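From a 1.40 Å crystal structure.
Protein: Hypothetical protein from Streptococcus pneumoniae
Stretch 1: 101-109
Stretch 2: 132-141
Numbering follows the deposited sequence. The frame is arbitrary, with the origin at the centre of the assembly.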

# COMPACT_ATOMS: atom_id res chain seq x y z
N ALA D 101 -6.78 6.26 -23.73
CA ALA D 101 -5.93 5.87 -22.60
C ALA D 101 -6.53 4.74 -21.81
O ALA D 101 -5.83 3.82 -21.39
CB ALA D 101 -5.65 7.03 -21.69
N ARG D 102 -7.85 4.79 -21.58
CA ARG D 102 -8.52 3.73 -20.80
C ARG D 102 -9.88 3.44 -21.43
O ARG D 102 -10.63 4.38 -21.77
CB ARG D 102 -8.70 4.16 -19.35
CG ARG D 102 -7.35 4.41 -18.69
CD ARG D 102 -7.45 4.37 -17.25
NE ARG D 102 -6.27 4.96 -16.63
CZ ARG D 102 -6.11 5.00 -15.31
NH1 ARG D 102 -7.03 4.44 -14.53
NH2 ARG D 102 -5.04 5.56 -14.79
N LYS D 103 -10.24 2.18 -21.54
CA LYS D 103 -11.55 1.76 -22.03
C LYS D 103 -12.09 0.68 -21.13
O LYS D 103 -11.40 -0.31 -20.92
CB LYS D 103 -11.46 1.26 -23.46
CG LYS D 103 -11.06 2.36 -24.47
CD LYS D 103 -10.97 1.84 -25.89
CE LYS D 103 -9.78 0.89 -26.07
NZ LYS D 103 -9.52 0.55 -27.50
N ASP D 104 -13.27 0.89 -20.60
CA ASP D 104 -13.91 -0.07 -19.72
C ASP D 104 -15.31 -0.40 -20.18
O ASP D 104 -15.98 0.45 -20.78
CB ASP D 104 -13.94 0.50 -18.31
CG ASP D 104 -12.53 0.76 -17.80
OD1 ASP D 104 -11.78 -0.22 -17.60
OD2 ASP D 104 -12.12 1.94 -17.66
N PHE D 105 -15.75 -1.62 -19.88
CA PHE D 105 -17.14 -1.98 -20.12
C PHE D 105 -17.75 -2.25 -18.75
O PHE D 105 -17.20 -3.05 -17.99
CB PHE D 105 -17.26 -3.22 -21.00
CG PHE D 105 -18.65 -3.41 -21.56
CD1 PHE D 105 -19.07 -2.63 -22.62
CD2 PHE D 105 -19.54 -4.31 -21.00
CE1 PHE D 105 -20.33 -2.79 -23.15
CE2 PHE D 105 -20.78 -4.49 -21.52
CZ PHE D 105 -21.19 -3.71 -22.60
N LEU D 106 -18.87 -1.62 -18.48
CA LEU D 106 -19.59 -1.81 -17.22
C LEU D 106 -20.74 -2.77 -17.50
O LEU D 106 -21.78 -2.36 -18.02
CB LEU D 106 -20.14 -0.47 -16.71
CG LEU D 106 -19.12 0.56 -16.19
CD1 LEU D 106 -18.21 1.06 -17.33
CD2 LEU D 106 -19.85 1.76 -15.61
N PHE D 107 -20.54 -4.06 -17.19
CA PHE D 107 -21.57 -5.06 -17.49
C PHE D 107 -22.72 -4.95 -16.50
O PHE D 107 -22.52 -4.92 -15.27
CB PHE D 107 -21.02 -6.47 -17.35
CG PHE D 107 -20.14 -6.92 -18.49
CD1 PHE D 107 -20.70 -7.53 -19.62
CD2 PHE D 107 -18.73 -6.83 -18.42
CE1 PHE D 107 -19.87 -8.00 -20.68
CE2 PHE D 107 -17.91 -7.31 -19.46
CZ PHE D 107 -18.50 -7.88 -20.58
N TYR D 108 -23.94 -4.91 -17.03
CA TYR D 108 -25.11 -4.98 -16.18
C TYR D 108 -25.17 -6.33 -15.48
O TYR D 108 -24.64 -7.31 -15.95
CB TYR D 108 -26.36 -4.75 -17.02
CG TYR D 108 -26.43 -3.40 -17.71
CD1 TYR D 108 -25.97 -2.23 -17.09
CD2 TYR D 108 -27.02 -3.29 -18.98
CE1 TYR D 108 -26.07 -0.97 -17.75
CE2 TYR D 108 -27.12 -2.06 -19.63
CZ TYR D 108 -26.67 -0.92 -19.00
OH TYR D 108 -26.82 0.30 -19.67
N THR D 109 -25.85 -6.39 -14.34
CA THR D 109 -26.03 -7.63 -13.59
C THR D 109 -27.50 -8.05 -13.59
O THR D 109 -28.39 -7.27 -13.88
CB THR D 109 -25.58 -7.45 -12.15
OG1 THR D 109 -26.29 -6.35 -11.56
CG2 THR D 109 -24.06 -7.20 -12.05
N TYR D 132 -21.28 5.05 -24.10
CA TYR D 132 -22.37 4.62 -24.94
C TYR D 132 -23.12 3.51 -24.22
O TYR D 132 -22.50 2.57 -23.75
CB TYR D 132 -21.85 4.16 -26.31
CG TYR D 132 -22.95 3.77 -27.27
CD1 TYR D 132 -23.52 4.73 -28.08
CD2 TYR D 132 -23.43 2.46 -27.33
CE1 TYR D 132 -24.53 4.40 -28.96
CE2 TYR D 132 -24.47 2.13 -28.20
CZ TYR D 132 -25.01 3.12 -28.99
OH TYR D 132 -26.02 2.81 -29.89
N PHE D 133 -24.45 3.58 -24.17
CA PHE D 133 -25.24 2.57 -23.50
C PHE D 133 -25.51 1.43 -24.46
O PHE D 133 -26.30 1.60 -25.40
CB PHE D 133 -26.58 3.20 -23.04
CG PHE D 133 -26.40 4.22 -21.96
CD1 PHE D 133 -26.12 3.85 -20.65
CD2 PHE D 133 -26.53 5.57 -22.26
CE1 PHE D 133 -25.93 4.83 -19.68
CE2 PHE D 133 -26.35 6.54 -21.27
CZ PHE D 133 -26.05 6.15 -19.97
N GLY D 134 -24.85 0.29 -24.25
CA GLY D 134 -25.06 -0.89 -25.09
C GLY D 134 -26.16 -1.77 -24.52
O GLY D 134 -26.86 -1.39 -23.58
N LYS D 135 -26.31 -2.97 -25.05
CA LYS D 135 -27.36 -3.85 -24.57
C LYS D 135 -26.97 -4.50 -23.25
O LYS D 135 -27.79 -4.61 -22.32
CB LYS D 135 -27.65 -4.92 -25.61
CG LYS D 135 -28.66 -5.96 -25.17
CD LYS D 135 -30.06 -5.40 -24.96
CE LYS D 135 -31.04 -6.53 -24.67
NZ LYS D 135 -32.20 -5.99 -23.91
N LEU D 136 -25.71 -4.90 -23.15
CA LEU D 136 -25.24 -5.66 -22.00
C LEU D 136 -24.58 -4.79 -20.94
O LEU D 136 -24.22 -5.27 -19.89
CB LEU D 136 -24.23 -6.70 -22.42
CG LEU D 136 -24.79 -7.82 -23.32
CD1 LEU D 136 -23.64 -8.68 -23.88
CD2 LEU D 136 -25.78 -8.66 -22.52
N GLY D 137 -24.38 -3.52 -21.25
CA GLY D 137 -23.68 -2.67 -20.33
C GLY D 137 -23.27 -1.39 -21.02
O GLY D 137 -23.73 -1.07 -22.11
N ILE D 138 -22.35 -0.69 -20.36
CA ILE D 138 -21.95 0.66 -20.79
C ILE D 138 -20.51 0.63 -21.28
O ILE D 138 -19.61 0.19 -20.54
CB ILE D 138 -22.03 1.67 -19.63
CG1 ILE D 138 -23.43 1.61 -19.00
CG2 ILE D 138 -21.72 3.10 -20.12
CD1 ILE D 138 -23.58 2.47 -17.75
N PHE D 139 -20.26 1.04 -22.53
CA PHE D 139 -18.90 1.30 -22.98
C PHE D 139 -18.47 2.67 -22.46
O PHE D 139 -19.21 3.63 -22.62
CB PHE D 139 -18.85 1.40 -24.52
CG PHE D 139 -19.39 0.19 -25.26
CD1 PHE D 139 -18.52 -0.83 -25.63
CD2 PHE D 139 -20.74 0.11 -25.65
CE1 PHE D 139 -18.99 -1.93 -26.36
CE2 PHE D 139 -21.21 -0.98 -26.36
CZ PHE D 139 -20.31 -2.00 -26.74
N TRP D 140 -17.27 2.78 -21.88
CA TRP D 140 -16.88 4.07 -21.30
C TRP D 140 -15.41 4.28 -21.50
O TRP D 140 -14.56 3.54 -20.95
CB TRP D 140 -17.27 4.11 -19.83
CG TRP D 140 -17.36 5.44 -19.19
CD1 TRP D 140 -16.67 6.60 -19.47
CD2 TRP D 140 -18.23 5.76 -18.11
NE1 TRP D 140 -17.06 7.63 -18.62
CE2 TRP D 140 -18.03 7.13 -17.78
CE3 TRP D 140 -19.18 5.02 -17.38
CZ2 TRP D 140 -18.74 7.77 -16.74
CZ3 TRP D 140 -19.89 5.65 -16.35
CH2 TRP D 140 -19.66 7.02 -16.05
N GLY D 141 -15.07 5.24 -22.36
CA GLY D 141 -13.68 5.51 -22.75
C GLY D 141 -13.24 6.81 -22.12
O GLY D 141 -14.01 7.77 -22.04
O HOH W 1 -24.29 -7.83 -18.73
O HOH W 2 -28.23 0.21 -21.97

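The most unusual feature of this contact is Gly-137, whose CA packs against the face of the Tyr-108 ring. Gly-137 CA sits 3.5 Å from the centroid of the Tyr-108 ring, only 9° off the ring normal, so a CH-pi contact forms over the ring face. The backbone angles of Gly-137 (166/-165) call for glycine by themselves. The surroundings leave no room for a side chain either. A CB placed on Gly-137 would lie 2.1 Å from Leu-106 O, 2.7 Å from Phe-105 CE2 and 2.9 Å from Phe-107 CA, and each would be a clash. Gly-137 CA also makes a close CA-H...O contact of 3.0 Å with Leu-106 O.

From this glycine to Gly-141, stretch 2 pairs antiparallel with strand 102-108; the strand directions differ by 169°. Hydrogen-bonded pairs alternate with non-hydrogen-bonded ones. Asp-104 and Trp-140 exchange two bonds: Asp-104 N to Trp-140 O is 3.0 Å, and Trp-140 N to Asp-104 O is 2.9 Å. Leu-106 and Ile-138 do the same, with Leu-106 N to Ile-138 O at 2.8 Å and Ile-138 N to Leu-106 O at 2.9 Å. Tyr-108 N also donates to Leu-136 O at 2.9 Å, just beyond Gly-137. At the non-hydrogen-bonded pair of Phe-105 and Phe-139, Phe-105 CA approaches Ile-138 O at 3.3 Å in a CA-H...O contact.

From Asp-104 to Leu-106, and in their partners, the side chains alternate between the two faces of the sheet. On one face, the edge of the Phe-105 ring points toward the face of the Phe-139 ring. The centroids are 4.7 Å apart and the planes meet at 74°. Phe-105 also reaches the turn, where Phe-105 CE2 lies 4.2 Å from Leu-136 CB. On the other face, Leu-106 packs against two residues. Leu-106 CB is 4.1 Å from Ile-138 CB, and Leu-106 CD2 is 3.8 Å from Trp-140 CE3.

Tyr-108 has the largest area covered by the opposing stretch, 100 Å². Its side chain extends across the turn. Tyr-108 CE1 is 3.9 Å from Ile-138 CG1, and Tyr-108 OH meets the edge of the Phe-133 ring, 3.7 Å from Phe-133 CD1.

Two waters tie Tyr-108 further to the turn. Water 1 donates to both Tyr-108 O and Leu-136 O, at 2.8 Å each. Water 2 lies 2.7 Å from Tyr-108 OH and donates to Gly-134 O, also at 2.7 Å. Together the stretches bury 675 Å², both sides summed.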